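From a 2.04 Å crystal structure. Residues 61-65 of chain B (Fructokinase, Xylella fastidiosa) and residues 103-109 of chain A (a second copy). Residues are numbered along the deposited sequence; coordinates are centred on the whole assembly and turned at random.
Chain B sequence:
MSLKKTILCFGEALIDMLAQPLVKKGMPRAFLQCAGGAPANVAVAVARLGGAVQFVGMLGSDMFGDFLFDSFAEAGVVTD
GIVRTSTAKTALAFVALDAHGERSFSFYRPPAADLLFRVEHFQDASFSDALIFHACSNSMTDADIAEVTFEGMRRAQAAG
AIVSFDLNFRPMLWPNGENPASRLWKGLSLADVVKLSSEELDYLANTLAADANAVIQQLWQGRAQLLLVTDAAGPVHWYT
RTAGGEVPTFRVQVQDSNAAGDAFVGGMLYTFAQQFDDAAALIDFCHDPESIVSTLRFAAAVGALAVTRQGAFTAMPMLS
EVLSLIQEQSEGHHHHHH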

# COMPACT_ATOMS: atom_id res chain seq x y z
N SER B 61 7.92 -10.20 3.44
CA SER B 61 9.20 -10.46 2.80
C SER B 61 9.29 -9.47 1.66
O SER B 61 9.36 -9.84 0.49
CB SER B 61 9.26 -11.89 2.26
OG SER B 61 9.17 -12.82 3.32
N ASP B 62 9.26 -8.19 2.02
CA ASP B 62 9.32 -7.12 1.04
C ASP B 62 10.24 -6.01 1.55
O ASP B 62 10.79 -6.09 2.65
CB ASP B 62 7.92 -6.58 0.77
CG ASP B 62 7.14 -6.27 2.05
OD1 ASP B 62 7.64 -5.51 2.90
OD2 ASP B 62 6.01 -6.79 2.19
N MSE B 63 10.41 -4.97 0.73
CA MSE B 63 11.28 -3.85 1.08
C MSE B 63 10.93 -3.20 2.41
O MSE B 63 11.82 -2.78 3.16
CB MSE B 63 11.26 -2.79 -0.03
CG MSE B 63 9.89 -2.16 -0.32
SE MSE B 63 9.93 -0.80 -1.73
CE MSE B 63 10.01 -2.01 -3.27
N PHE B 64 9.64 -3.11 2.71
CA PHE B 64 9.22 -2.49 3.95
C PHE B 64 9.47 -3.39 5.16
O PHE B 64 9.82 -2.91 6.23
CB PHE B 64 7.74 -2.09 3.84
CG PHE B 64 7.51 -1.01 2.82
CD1 PHE B 64 8.15 0.22 2.94
CD2 PHE B 64 6.68 -1.22 1.72
CE1 PHE B 64 7.99 1.22 1.97
CE2 PHE B 64 6.51 -0.23 0.75
CZ PHE B 64 7.16 0.99 0.87
N GLY B 65 9.32 -4.70 4.95
CA GLY B 65 9.56 -5.65 6.02
C GLY B 65 11.04 -5.62 6.37
O GLY B 65 11.41 -5.68 7.55
N ARG A 103 16.34 -1.92 -10.04
CA ARG A 103 14.94 -1.83 -9.65
C ARG A 103 14.40 -3.00 -8.83
O ARG A 103 14.65 -4.17 -9.13
CB ARG A 103 14.09 -1.67 -10.92
CG ARG A 103 14.47 -0.42 -11.75
CD ARG A 103 14.40 -0.68 -13.27
NE ARG A 103 15.41 0.10 -14.01
CZ ARG A 103 16.50 -0.40 -14.60
NH1 ARG A 103 16.76 -1.71 -14.56
NH2 ARG A 103 17.35 0.40 -15.23
N SER A 104 13.68 -2.67 -7.77
CA SER A 104 13.04 -3.64 -6.89
C SER A 104 11.58 -3.22 -6.91
O SER A 104 11.28 -2.03 -6.90
CB SER A 104 13.58 -3.53 -5.46
OG SER A 104 14.98 -3.74 -5.44
N PHE A 105 10.67 -4.19 -6.93
CA PHE A 105 9.25 -3.86 -6.98
C PHE A 105 8.42 -4.43 -5.84
O PHE A 105 8.77 -5.44 -5.23
CB PHE A 105 8.66 -4.33 -8.31
CG PHE A 105 9.24 -3.64 -9.52
CD1 PHE A 105 8.70 -2.45 -9.98
CD2 PHE A 105 10.31 -4.21 -10.20
CE1 PHE A 105 9.22 -1.81 -11.11
CE2 PHE A 105 10.85 -3.58 -11.33
CZ PHE A 105 10.30 -2.39 -11.78
N SER A 106 7.32 -3.75 -5.56
CA SER A 106 6.39 -4.18 -4.53
C SER A 106 5.02 -3.67 -4.92
O SER A 106 4.76 -2.47 -4.88
CB SER A 106 6.78 -3.63 -3.16
OG SER A 106 5.97 -4.23 -2.16
N PHE A 107 4.15 -4.58 -5.32
CA PHE A 107 2.82 -4.20 -5.74
C PHE A 107 1.78 -4.49 -4.67
O PHE A 107 1.75 -5.58 -4.10
CB PHE A 107 2.46 -4.94 -7.03
CG PHE A 107 3.30 -4.56 -8.21
CD1 PHE A 107 3.04 -3.40 -8.93
CD2 PHE A 107 4.39 -5.35 -8.59
CE1 PHE A 107 3.84 -3.03 -10.01
CE2 PHE A 107 5.19 -4.99 -9.66
CZ PHE A 107 4.92 -3.82 -10.37
N TYR A 108 0.94 -3.50 -4.39
CA TYR A 108 -0.16 -3.67 -3.44
C TYR A 108 -1.36 -3.85 -4.35
O TYR A 108 -2.14 -2.93 -4.59
CB TYR A 108 -0.30 -2.42 -2.55
CG TYR A 108 0.70 -2.43 -1.42
CD1 TYR A 108 0.30 -2.70 -0.11
CD2 TYR A 108 2.06 -2.25 -1.67
CE1 TYR A 108 1.24 -2.80 0.92
CE2 TYR A 108 3.01 -2.34 -0.65
CZ TYR A 108 2.59 -2.63 0.64
OH TYR A 108 3.53 -2.77 1.63
N ARG A 109 -1.46 -5.07 -4.88
CA ARG A 109 -2.49 -5.48 -5.82
C ARG A 109 -2.17 -6.94 -6.16
O ARG A 109 -1.07 -7.24 -6.62
CB ARG A 109 -2.38 -4.63 -7.09
CG ARG A 109 -3.30 -5.03 -8.26
CD ARG A 109 -3.03 -4.10 -9.43
NE ARG A 109 -4.04 -4.17 -10.48
CZ ARG A 109 -4.09 -5.10 -11.43
NH1 ARG A 109 -3.17 -6.06 -11.47
NH2 ARG A 109 -5.05 -5.07 -12.34
O HOH W 1 9.66 -5.52 -1.98

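The chain B stretch turns from a loop into the start of a helix at Met B63, while chain A runs past it as an extended strand; the CA atoms of Asp B62 and Ser A106 lie 6.9 Å apart. Asp B62 occupies the N-cap position. Its short carboxylate, with chi1 in the p well, reaches forward to the first turn, where Asp B62 OD1 accepts a hydrogen bond from Gly B65 N at 2.8 Å and so satisfies an amide that has no helical carbonyl before it.

No direct hydrogen bond joins the two stretches. Instead, a water accepts from Met B63 N at 2.9 Å and donates a weak bond to Phe A105 O at 3.4 Å, linking the helix start to the strand.

In a strand, side chains alternate: Ser A104 and Ser A106 point toward chain B, Phe A105 away. The small serines leave the backbone accessible to Met B63, a selenomethionine whose long, unbranched side chain brings CE to 3.6 Å from Ser A106 CB and 3.8 Å from Ser A104 O. Farther along, Tyr A108 starts sideways, but its ring is long enough to bring OH within 3.5 Å of Phe B64 CD2. The two rings meet obliquely, with Phe B64 CE2 4.3 Å from Tyr A108 CE2, an apolar contact, while the tyrosine hydroxyl is hydrogen-bonded elsewhere in the structure.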